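Local atomic coordinates of putative capsular polysaccharide biosynthesis protein (Streptococcus pneumoniae serotype 4, PDB entry 6EWQ), a protein that binds pyridoxal 5'-phosphate, belongs to the DegT/DnrJ/EryC1 family and is probably an aminotransferase, perhaps acting in capsular polysaccharide biosynthesis. Residues V172-S177 against A194-F199; S63-L68 against Y90-S95; F114-D119 against D145-V150. All coordinates share one frame; numbering follows the deposited sequence.

Contact 1 (V172-S177 against A194-F199); sequences VIVSDS and ADFTSF. With PLP (pyridoxal-5'-phosphate), chain E.
Val172 lays CG1 against the edge of the Phe196 ring, near its plane, with CD1 of Phe196 3.6 Å from CG1 of Val172. N of Ile173 donates to OD2 of Asp195 at 2.8 Å, an almost straight bond to the anti lone pair of that oxygen. OD2 of Asp195 also forms a salt bridge with Arg170. The carbonyl of Ile173 takes the N-H of Phe196 and, more weakly, that of Asp195. Val174 points to the same sheet face as Phe196, and its CG1 lies 3.9 Å from CB of Phe196. Ser175 continues the parallel ladder: its N donates to the Phe196 carbonyl, and its O receives N of Ser198 at 3.0 Å. The side chain of Ser175 lies on the other face with Thr197, and its OG is hydrogen-bonded to Glu136. Asp176 returns to the face of Val174. Its CG stands opposite the backbone N (chi1 -174°), which carries OD2 of Asp176 to 2.9 Å from N1 of PLP. Ser93 OG is hydrogen-bonded to OD2 and helps to position the carboxylate. Such an aspartate at the pyridine nitrogen is characteristic of fold type I PLP enzymes. Ser177 adds a weak bond from its N to the Ser198 carbonyl. Its OG is hydrogen-bonded to Ser190 and lies 3.2 Å from CG2 of Thr197, a methyl that sits over one face of the Phe199 ring, toward its rim. Strand 129-132 flanks 172-176, and strand 213-217 flanks 196-200. Helix 64-75 covers the face of Val174 and Phe196, while helix 144-153 packs on Ile173, Ser175 and Ala194.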
loop_
_atom_site.group_PDB
_atom_site.type_symbol
_atom_site.label_atom_id
_atom_site.label_comp_id
_atom_site.label_asym_id
_atom_site.label_seq_id
_atom_site.Cartn_x
_atom_site.Cartn_y
_atom_site.Cartn_z
ATOM N N VAL A 172 -3.145 15.597 -19.937
ATOM C CA VAL A 172 -4.206 14.979 -19.134
ATOM C C VAL A 172 -4.350 15.769 -17.811
ATOM O O VAL A 172 -3.373 16.048 -17.133
ATOM C CB VAL A 172 -3.902 13.468 -18.911
ATOM C CG1 VAL A 172 -4.920 12.825 -17.990
ATOM C CG2 VAL A 172 -3.917 12.737 -20.236
ATOM N N ILE A 173 -5.577 16.115 -17.441
ATOM C CA ILE A 173 -5.858 16.743 -16.132
ATOM C C ILE A 173 -6.325 15.671 -15.129
ATOM O O ILE A 173 -7.310 14.965 -15.383
ATOM C CB ILE A 173 -6.919 17.840 -16.253
ATOM C CG1 ILE A 173 -6.438 18.957 -17.190
ATOM C CG2 ILE A 173 -7.267 18.406 -14.878
ATOM C CD1 ILE A 173 -7.506 19.979 -17.557
ATOM N N VAL A 174 -5.592 15.531 -14.020
ATOM C CA VAL A 174 -5.839 14.484 -12.988
ATOM C C VAL A 174 -6.147 15.149 -11.670
ATOM O O VAL A 174 -5.271 15.742 -11.050
ATOM C CB VAL A 174 -4.643 13.537 -12.786
ATOM C CG1 VAL A 174 -4.974 12.484 -11.736
ATOM C CG2 VAL A 174 -4.243 12.867 -14.115
ATOM N N SER A 175 -7.394 15.095 -11.264
ATOM C CA SER A 175 -7.813 15.768 -10.063
ATOM C C SER A 175 -7.359 15.004 -8.773
ATOM O O SER A 175 -7.756 13.853 -8.526
ATOM C CB SER A 175 -9.334 15.946 -10.053
ATOM O OG SER A 175 -9.820 16.363 -8.765
ATOM N N ASP A 176 -6.588 15.691 -7.938
ATOM C CA ASP A 176 -6.464 15.314 -6.534
ATOM C C ASP A 176 -7.732 15.761 -5.755
ATOM O O ASP A 176 -7.811 16.881 -5.217
ATOM C CB ASP A 176 -5.205 15.943 -5.939
ATOM C CG ASP A 176 -4.922 15.483 -4.500
ATOM O OD1 ASP A 176 -5.770 14.805 -3.871
ATOM O OD2 ASP A 176 -3.837 15.834 -3.974
ATOM N N SER A 177 -8.722 14.881 -5.711
ATOM C CA SER A 177 -9.951 15.125 -4.942
ATOM C C SER A 177 -9.927 14.327 -3.587
ATOM O O SER A 177 -10.958 13.803 -3.159
ATOM C CB SER A 177 -11.195 14.743 -5.771
ATOM O OG SER A 177 -11.269 15.502 -6.970
ATOM N N ALA A 194 -12.511 16.204 -14.200
ATOM C CA ALA A 194 -11.158 16.070 -14.726
ATOM C C ALA A 194 -11.041 14.785 -15.540
ATOM O O ALA A 194 -11.936 13.932 -15.509
ATOM C CB ALA A 194 -10.144 16.071 -13.592
ATOM N N ASP A 195 -9.916 14.601 -16.227
ATOM C CA ASP A 195 -9.732 13.339 -16.997
ATOM C C ASP A 195 -9.629 12.110 -16.070
ATOM O O ASP A 195 -10.316 11.121 -16.272
ATOM C CB ASP A 195 -8.536 13.433 -17.954
ATOM C CG ASP A 195 -8.693 14.554 -18.965
ATOM O OD1 ASP A 195 -9.720 14.540 -19.684
ATOM O OD2 ASP A 195 -7.837 15.488 -18.982
ATOM N N PHE A 196 -8.755 12.182 -15.064
ATOM C CA PHE A 196 -8.755 11.177 -13.981
ATOM C C PHE A 196 -8.957 11.852 -12.649
ATOM O O PHE A 196 -8.633 13.011 -12.471
ATOM C CB PHE A 196 -7.477 10.382 -13.937
ATOM C CG PHE A 196 -7.244 9.592 -15.151
ATOM C CD1 PHE A 196 -6.814 10.208 -16.331
ATOM C CD2 PHE A 196 -7.501 8.236 -15.170
ATOM C CE1 PHE A 196 -6.617 9.463 -17.479
ATOM C CE2 PHE A 196 -7.271 7.487 -16.316
ATOM C CZ PHE A 196 -6.811 8.107 -17.471
ATOM N N THR A 197 -9.464 11.106 -11.685
ATOM C CA THR A 197 -9.610 11.660 -10.324
ATOM C C THR A 197 -9.246 10.608 -9.325
ATOM O O THR A 197 -9.680 9.481 -9.497
ATOM C CB THR A 197 -11.037 12.163 -10.097
ATOM O OG1 THR A 197 -11.320 13.226 -11.043
ATOM C CG2 THR A 197 -11.239 12.720 -8.632
ATOM N N SER A 198 -8.438 10.983 -8.315
ATOM C CA SER A 198 -8.185 10.142 -7.136
ATOM C C SER A 198 -8.898 10.686 -5.897
ATOM O O SER A 198 -8.896 11.884 -5.663
ATOM C CB SER A 198 -6.715 10.076 -6.787
ATOM O OG SER A 198 -6.279 11.338 -6.417
ATOM N N PHE A 199 -9.465 9.790 -5.099
ATOM C CA PHE A 199 -10.127 10.150 -3.837
ATOM C C PHE A 199 -9.457 9.471 -2.637
ATOM O O PHE A 199 -8.864 8.411 -2.774
ATOM C CB PHE A 199 -11.586 9.675 -3.842
ATOM C CG PHE A 199 -12.458 10.338 -4.846
ATOM C CD1 PHE A 199 -12.974 11.610 -4.600
ATOM C CD2 PHE A 199 -12.769 9.705 -6.036
ATOM C CE1 PHE A 199 -13.812 12.241 -5.532
ATOM C CE2 PHE A 199 -13.623 10.329 -6.978
ATOM C CZ PHE A 199 -14.122 11.604 -6.727
HETATM N N1 PLP E . -3.946 14.760 -1.334
HETATM C C2 PLP E . -4.474 15.524 -0.326
HETATM C C2A PLP E . -4.793 16.951 -0.617
HETATM C C3 PLP E . -4.724 14.934 1.019
HETATM O O3 PLP E . -5.235 15.619 2.053
HETATM C C4 PLP E . -4.440 13.542 1.305
HETATM C C4A PLP E . -4.736 12.971 2.736
HETATM C C5 PLP E . -3.852 12.804 0.111
HETATM C C6 PLP E . -3.653 13.454 -1.125
HETATM C C5A PLP E . -3.472 11.348 0.180
HETATM O O4P PLP E . -4.407 10.665 0.980
HETATM P P PLP E . -4.133 9.163 1.440
HETATM O O1P PLP E . -3.542 9.363 2.817
HETATM O O2P PLP E . -3.111 8.697 0.453
HETATM O O3P PLP E . -5.553 8.589 1.284
#

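Contact 2 (S63-L68 against Y90-S95); sequences SATAAL and YTASCS. With PLP (pyridoxal-5'-phosphate), chain E.
Leu68 and Ala92 meet across two helix starts. Leu68 buries the most surface here. Its CG is swung away from the backbone N (chi1 -154°), and this carries CD2 over to the second helix. There CD2 of Leu68 touches CA of Ser93 at 3.8 Å and lies a little farther from the Ala92 carbonyl. Thr65 sits one turn earlier. Its OG1 is 3.6 Å from CB of Ala92, but its polar work is done on the cofactor. OG1 of Thr65 donates to O2P of PLP at 2.7 Å, and N of Thr65 donates to the same oxygen at 2.9 Å. One phosphate oxygen is thus held by two bonds from a single residue. N of Ala64 adds a third bond, to O3P of PLP at 3.2 Å. Ala64 and Thr65 are the first residues of their helix, so the phosphate lies at its N-terminus, where the helix dipole would probably favour its charge. Ser63 caps this helix, its OG taking the N-H of Ala66. Ala92 has a second neighbour: its CB is 3.6 Å from C6 of PLP. Tyr90 brings CD2 to 3.7 Å from C4 of PLP. Its own ring meets His238 of the second subunit edge-to-face. The axes of the short helical segments run 9.4 Å apart at 32°, a gap spanned by Leu68 and by Thr65 with Ala92. Ser200 and His179 complete the hold on PLP. A phosphate seated on a helix N-terminus, with an aromatic residue from a second helix start by the ring, is characteristic of the cofactor site of fold type I PLP enzymes, consistent with the assigned family.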
loop_
_atom_site.group_PDB
_atom_site.type_symbol
_atom_site.label_atom_id
_atom_site.label_comp_id
_atom_site.label_asym_id
_atom_site.label_seq_id
_atom_site.Cartn_x
_atom_site.Cartn_y
_atom_site.Cartn_z
ATOM N N SER A 63 -4.913 3.608 -0.795
ATOM C CA SER A 63 -4.734 5.009 -0.500
ATOM C C SER A 63 -5.019 5.863 -1.723
ATOM O O SER A 63 -4.931 5.412 -2.842
ATOM C CB SER A 63 -3.282 5.261 -0.020
ATOM O OG SER A 63 -2.374 5.092 -1.062
ATOM N N ALA A 64 -5.295 7.138 -1.506
ATOM C CA ALA A 64 -5.308 8.104 -2.612
ATOM C C ALA A 64 -3.916 8.303 -3.203
ATOM O O ALA A 64 -3.784 8.564 -4.405
ATOM C CB ALA A 64 -5.853 9.453 -2.165
ATOM N N THR A 65 -2.888 8.202 -2.370
ATOM C CA THR A 65 -1.531 8.219 -2.872
ATOM C C THR A 65 -1.308 7.089 -3.848
ATOM O O THR A 65 -0.811 7.342 -4.928
ATOM C CB THR A 65 -0.480 8.211 -1.734
ATOM O OG1 THR A 65 -0.818 9.304 -0.868
ATOM C CG2 THR A 65 0.889 8.398 -2.268
ATOM N N ALA A 66 -1.722 5.888 -3.513
ATOM C CA ALA A 66 -1.692 4.787 -4.451
ATOM C C ALA A 66 -2.433 5.059 -5.742
ATOM O O ALA A 66 -1.921 4.776 -6.824
ATOM C CB ALA A 66 -2.224 3.514 -3.822
ATOM N N ALA A 67 -3.637 5.634 -5.651
ATOM C CA ALA A 67 -4.462 5.909 -6.836
ATOM C C ALA A 67 -3.850 6.901 -7.804
ATOM O O ALA A 67 -3.761 6.625 -8.983
ATOM C CB ALA A 67 -5.823 6.408 -6.431
ATOM N N LEU A 68 -3.419 8.023 -7.246
ATOM C CA LEU A 68 -2.770 9.073 -7.974
ATOM C C LEU A 68 -1.512 8.533 -8.680
ATOM O O LEU A 68 -1.334 8.731 -9.885
ATOM C CB LEU A 68 -2.423 10.209 -7.019
ATOM C CG LEU A 68 -2.293 11.626 -7.540
ATOM C CD1 LEU A 68 -3.499 12.090 -8.360
ATOM C CD2 LEU A 68 -2.088 12.549 -6.370
ATOM N N TYR A 90 -0.836 19.358 -0.614
ATOM C CA TYR A 90 -0.272 18.333 0.269
ATOM C C TYR A 90 0.827 17.619 -0.488
ATOM O O TYR A 90 0.755 17.497 -1.723
ATOM C CB TYR A 90 -1.338 17.325 0.702
ATOM C CG TYR A 90 -0.892 16.326 1.745
ATOM C CD1 TYR A 90 -0.330 16.735 2.939
ATOM C CD2 TYR A 90 -1.062 14.956 1.528
ATOM C CE1 TYR A 90 0.095 15.815 3.881
ATOM C CE2 TYR A 90 -0.664 14.024 2.466
ATOM C CZ TYR A 90 -0.087 14.465 3.647
ATOM O OH TYR A 90 0.301 13.534 4.597
ATOM N N THR A 91 1.865 17.221 0.276
ATOM C CA THR A 91 3.015 16.498 -0.274
ATOM C C THR A 91 2.655 15.316 -1.160
ATOM O O THR A 91 3.278 15.131 -2.193
ATOM C CB THR A 91 4.000 16.042 0.815
ATOM O OG1 THR A 91 5.213 15.598 0.182
ATOM C CG2 THR A 91 3.408 14.977 1.762
ATOM N N ALA A 92 1.614 14.559 -0.797
ATOM C CA ALA A 92 1.141 13.412 -1.607
ATOM C C ALA A 92 0.874 13.710 -3.119
ATOM O O ALA A 92 1.180 12.874 -3.980
ATOM C CB ALA A 92 -0.090 12.807 -0.973
ATOM N N SER A 93 0.297 14.866 -3.430
ATOM C CA SER A 93 0.046 15.242 -4.831
ATOM C C SER A 93 1.339 15.318 -5.636
ATOM O O SER A 93 1.341 15.022 -6.804
ATOM C CB SER A 93 -0.686 16.602 -4.919
ATOM O OG SER A 93 -1.656 16.752 -3.885
ATOM N N CYS A 94 2.421 15.757 -4.991
ATOM C CA CYS A 94 3.705 15.904 -5.613
ATOM C C CYS A 94 4.618 14.672 -5.534
ATOM O O CYS A 94 5.326 14.358 -6.500
ATOM C CB CYS A 94 4.417 17.130 -5.024
ATOM S SG CYS A 94 5.857 17.564 -5.990
ATOM N N SER A 95 4.643 14.004 -4.383
ATOM C CA SER A 95 5.516 12.826 -4.169
ATOM C C SER A 95 5.442 11.758 -5.265
ATOM O O SER A 95 6.500 11.226 -5.716
ATOM C CB SER A 95 5.242 12.139 -2.820
ATOM O OG SER A 95 3.932 11.615 -2.809
HETATM N N1 PLP E . -3.946 14.760 -1.334
HETATM C C2 PLP E . -4.474 15.524 -0.326
HETATM C C2A PLP E . -4.793 16.951 -0.617
HETATM C C3 PLP E . -4.724 14.934 1.019
HETATM O O3 PLP E . -5.235 15.619 2.053
HETATM C C4 PLP E . -4.440 13.542 1.305
HETATM C C4A PLP E . -4.736 12.971 2.736
HETATM C C5 PLP E . -3.852 12.804 0.111
HETATM C C6 PLP E . -3.653 13.454 -1.125
HETATM C C5A PLP E . -3.472 11.348 0.180
HETATM O O4P PLP E . -4.407 10.665 0.980
HETATM P P PLP E . -4.133 9.163 1.440
HETATM O O1P PLP E . -3.542 9.363 2.817
HETATM O O2P PLP E . -3.111 8.697 0.453
HETATM O O3P PLP E . -5.553 8.589 1.284
#

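Contact 3 (F114-D119 against D145-V150); sequences FEMDYD and DRLFQV
Tyr118 sets its CB over one face of the Arg146 guanidinium, directly above the centre, with CB of Tyr118 3.4 Å from CZ of Arg146. The side chains run past one another head to tail, and with 58° between ring and guanidinium planes they do not stack. The aliphatic part of Arg146 lies nearer the ring, with CG of Arg146 3.8 Å from CG of Tyr118. A bend at chi2 (51°) folds the arginine so that its guanidinium reaches the start of helix 118-124. There NH2 of Arg146 donates to OD1 of Asp119 at 3.1 Å, a salt bridge. The oxygen lies close to the guanidinium plane, but the nitrogen reaches it from above the carboxylate plane. Asp119 is exposed, so the bridge is on the solvent side. Farther along the ring, CE1 of Tyr118 is 3.7 Å from CD2 of Leu147, and the two side chains cross at a slant. Met116 reaches the same leucine methyl more distantly, its CE 4.5 Å from CD2 of Leu147. Within the segment, the Met116 carbonyl oxygen packs over the centre of the Tyr118 ring, 3.2 Å above its plane. OH of Tyr118 points to OE1 of Glu115, though the modelled bond is so short that its length is doubtful. Glu115 OE1 also accepts from N of Asp143, just before helix 144-153, and this links the loop to the helix start. This is packing of the large domain, away from the cofactor. The side chain of Met116 packs against Ile84 and Pro86 of strand 82-86. Helix 144-153 meets helix 118-124 through Leu147 on Leu121 and Val150 on Glu122, and it meets the central sheet through Leu147 and Phe148 on Ile173 of strand 172-176.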
loop_
_atom_site.group_PDB
_atom_site.type_symbol
_atom_site.label_atom_id
_atom_site.label_comp_id
_atom_site.label_asym_id
_atom_site.label_seq_id
_atom_site.Cartn_x
_atom_site.Cartn_y
_atom_site.Cartn_z
ATOM N N PHE A 114 -6.826 29.503 -3.302
ATOM C CA PHE A 114 -5.795 28.463 -3.323
ATOM C C PHE A 114 -5.484 28.016 -4.752
ATOM O O PHE A 114 -4.459 27.380 -4.975
ATOM C CB PHE A 114 -6.250 27.236 -2.492
ATOM C CG PHE A 114 -7.505 26.566 -3.027
ATOM C CD1 PHE A 114 -8.745 26.924 -2.561
ATOM C CD2 PHE A 114 -7.411 25.574 -3.987
ATOM C CE1 PHE A 114 -9.876 26.341 -3.051
ATOM C CE2 PHE A 114 -8.540 24.996 -4.495
ATOM C CZ PHE A 114 -9.780 25.376 -4.007
ATOM N N GLU A 115 -6.421 28.251 -5.672
ATOM C CA GLU A 115 -6.286 27.760 -7.050
ATOM C C GLU A 115 -5.010 28.282 -7.723
ATOM O O GLU A 115 -4.572 29.380 -7.460
ATOM C CB GLU A 115 -7.520 28.154 -7.878
ATOM C CG GLU A 115 -8.792 27.411 -7.502
ATOM C CD GLU A 115 -9.897 27.476 -8.566
ATOM O OE1 GLU A 115 -9.620 27.072 -9.734
ATOM O OE2 GLU A 115 -11.031 27.927 -8.240
ATOM N N MET A 116 -4.411 27.496 -8.595
ATOM C CA MET A 116 -3.255 27.979 -9.330
ATOM C C MET A 116 -3.602 29.254 -10.092
ATOM O O MET A 116 -4.762 29.440 -10.510
ATOM C CB MET A 116 -2.754 26.934 -10.312
ATOM C CG MET A 116 -1.917 25.837 -9.666
ATOM S SD MET A 116 -1.467 24.530 -10.816
ATOM C CE MET A 116 -3.055 23.749 -11.049
ATOM N N ASP A 117 -2.603 30.138 -10.262
ATOM C CA ASP A 117 -2.684 31.251 -11.243
ATOM C C ASP A 117 -2.603 30.594 -12.636
ATOM O O ASP A 117 -1.553 30.071 -13.049
ATOM C CB ASP A 117 -1.572 32.303 -11.040
ATOM C CG ASP A 117 -1.631 33.476 -12.069
ATOM O OD1 ASP A 117 -1.945 33.237 -13.252
ATOM O OD2 ASP A 117 -1.309 34.633 -11.694
ATOM N N TYR A 118 -3.730 30.631 -13.342
ATOM C CA TYR A 118 -3.883 29.940 -14.609
ATOM C C TYR A 118 -3.125 30.629 -15.764
ATOM O O TYR A 118 -2.858 30.005 -16.781
ATOM C CB TYR A 118 -5.379 29.721 -14.894
ATOM C CG TYR A 118 -6.009 28.834 -13.832
ATOM C CD1 TYR A 118 -5.550 27.529 -13.648
ATOM C CD2 TYR A 118 -7.034 29.298 -13.000
ATOM C CE1 TYR A 118 -6.070 26.710 -12.678
ATOM C CE2 TYR A 118 -7.588 28.468 -12.033
ATOM C CZ TYR A 118 -7.089 27.171 -11.862
ATOM O OH TYR A 118 -7.609 26.305 -10.909
ATOM N N ASP A 119 -2.691 31.874 -15.565
ATOM C CA ASP A 119 -1.741 32.489 -16.503
ATOM C C ASP A 119 -0.377 31.858 -16.316
ATOM O O ASP A 119 0.252 31.434 -17.287
ATOM C CB ASP A 119 -1.686 34.028 -16.350
ATOM C CG ASP A 119 -3.009 34.692 -16.675
ATOM O OD1 ASP A 119 -3.689 34.225 -17.613
ATOM O OD2 ASP A 119 -3.403 35.642 -15.958
ATOM N N ASP A 145 -13.392 24.781 -16.384
ATOM C CA ASP A 145 -13.588 25.408 -17.681
ATOM C C ASP A 145 -12.281 26.055 -18.110
ATOM O O ASP A 145 -11.763 25.789 -19.198
ATOM C CB ASP A 145 -14.714 26.430 -17.647
ATOM C CG ASP A 145 -16.097 25.787 -17.534
ATOM O OD1 ASP A 145 -16.236 24.539 -17.648
ATOM O OD2 ASP A 145 -17.052 26.574 -17.292
ATOM N N ARG A 146 -11.716 26.854 -17.211
ATOM C CA ARG A 146 -10.411 27.444 -17.450
ATOM C C ARG A 146 -9.318 26.415 -17.714
ATOM O O ARG A 146 -8.625 26.492 -18.739
ATOM C CB ARG A 146 -10.017 28.354 -16.279
ATOM C CG ARG A 146 -8.739 29.170 -16.486
ATOM C CD ARG A 146 -8.724 29.951 -17.803
ATOM N NE ARG A 146 -7.374 30.394 -18.055
ATOM C CZ ARG A 146 -6.796 31.451 -17.504
ATOM N NH1 ARG A 146 -7.444 32.212 -16.629
ATOM N NH2 ARG A 146 -5.547 31.750 -17.844
ATOM N N LEU A 147 -9.163 25.439 -16.816
ATOM C CA LEU A 147 -8.079 24.436 -16.965
ATOM C C LEU A 147 -8.112 23.720 -18.337
ATOM O O LEU A 147 -7.062 23.481 -18.924
ATOM C CB LEU A 147 -8.109 23.397 -15.833
ATOM C CG LEU A 147 -7.487 23.819 -14.498
ATOM C CD1 LEU A 147 -8.264 23.211 -13.348
ATOM C CD2 LEU A 147 -6.002 23.461 -14.425
ATOM N N PHE A 148 -9.312 23.319 -18.778
ATOM C CA PHE A 148 -9.486 22.648 -20.061
ATOM C C PHE A 148 -9.209 23.588 -21.235
ATOM O O PHE A 148 -8.670 23.146 -22.238
ATOM C CB PHE A 148 -10.853 21.957 -20.167
ATOM C CG PHE A 148 -10.874 20.611 -19.492
ATOM C CD1 PHE A 148 -10.185 19.542 -20.050
ATOM C CD2 PHE A 148 -11.524 20.420 -18.277
ATOM C CE1 PHE A 148 -10.169 18.296 -19.434
ATOM C CE2 PHE A 148 -11.513 19.185 -17.657
ATOM C CZ PHE A 148 -10.820 18.119 -18.231
ATOM N N GLN A 149 -9.525 24.877 -21.085
ATOM C CA GLN A 149 -9.138 25.902 -22.059
ATOM C C GLN A 149 -7.611 25.988 -22.178
ATOM O O GLN A 149 -7.080 26.052 -23.281
ATOM C CB GLN A 149 -9.736 27.264 -21.693
ATOM C CG GLN A 149 -11.249 27.314 -21.884
ATOM C CD GLN A 149 -11.942 28.408 -21.066
ATOM O OE1 GLN A 149 -11.290 29.309 -20.514
ATOM N NE2 GLN A 149 -13.274 28.310 -20.964
ATOM N N VAL A 150 -6.903 25.944 -21.055
ATOM C CA VAL A 150 -5.435 26.004 -21.068
ATOM C C VAL A 150 -4.815 24.843 -21.849
ATOM O O VAL A 150 -3.871 25.065 -22.597
ATOM C CB VAL A 150 -4.849 26.017 -19.647
ATOM C CG1 VAL A 150 -3.339 25.801 -19.644
ATOM C CG2 VAL A 150 -5.202 27.307 -18.937
#

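Overall arrangement
Contacts 1 and 2 are wholly buried beside the cofactor. Contact 3 lies farther out and is mostly buried, but has an exposed aspartate. Contact 1 is held mainly by parallel backbone bonds. Contact 2 has no hydrogen bond between its segments; a few side-chain contacts join them, and the polar groups turn to the phosphate. Contact 3 combines a salt bridge with apolar packing. Contacts 1 and 2 touch directly: Leu68 packs on Val174 and Ser198, Ser93 and Asp176 probably hydrogen-bond, and both contacts meet PLP. Contact 3 joins contact 1 through Phe148 and Leu147, which pack on Ile173. Contacts 2 and 3 do not touch; their nearest atoms are about 10 Å apart.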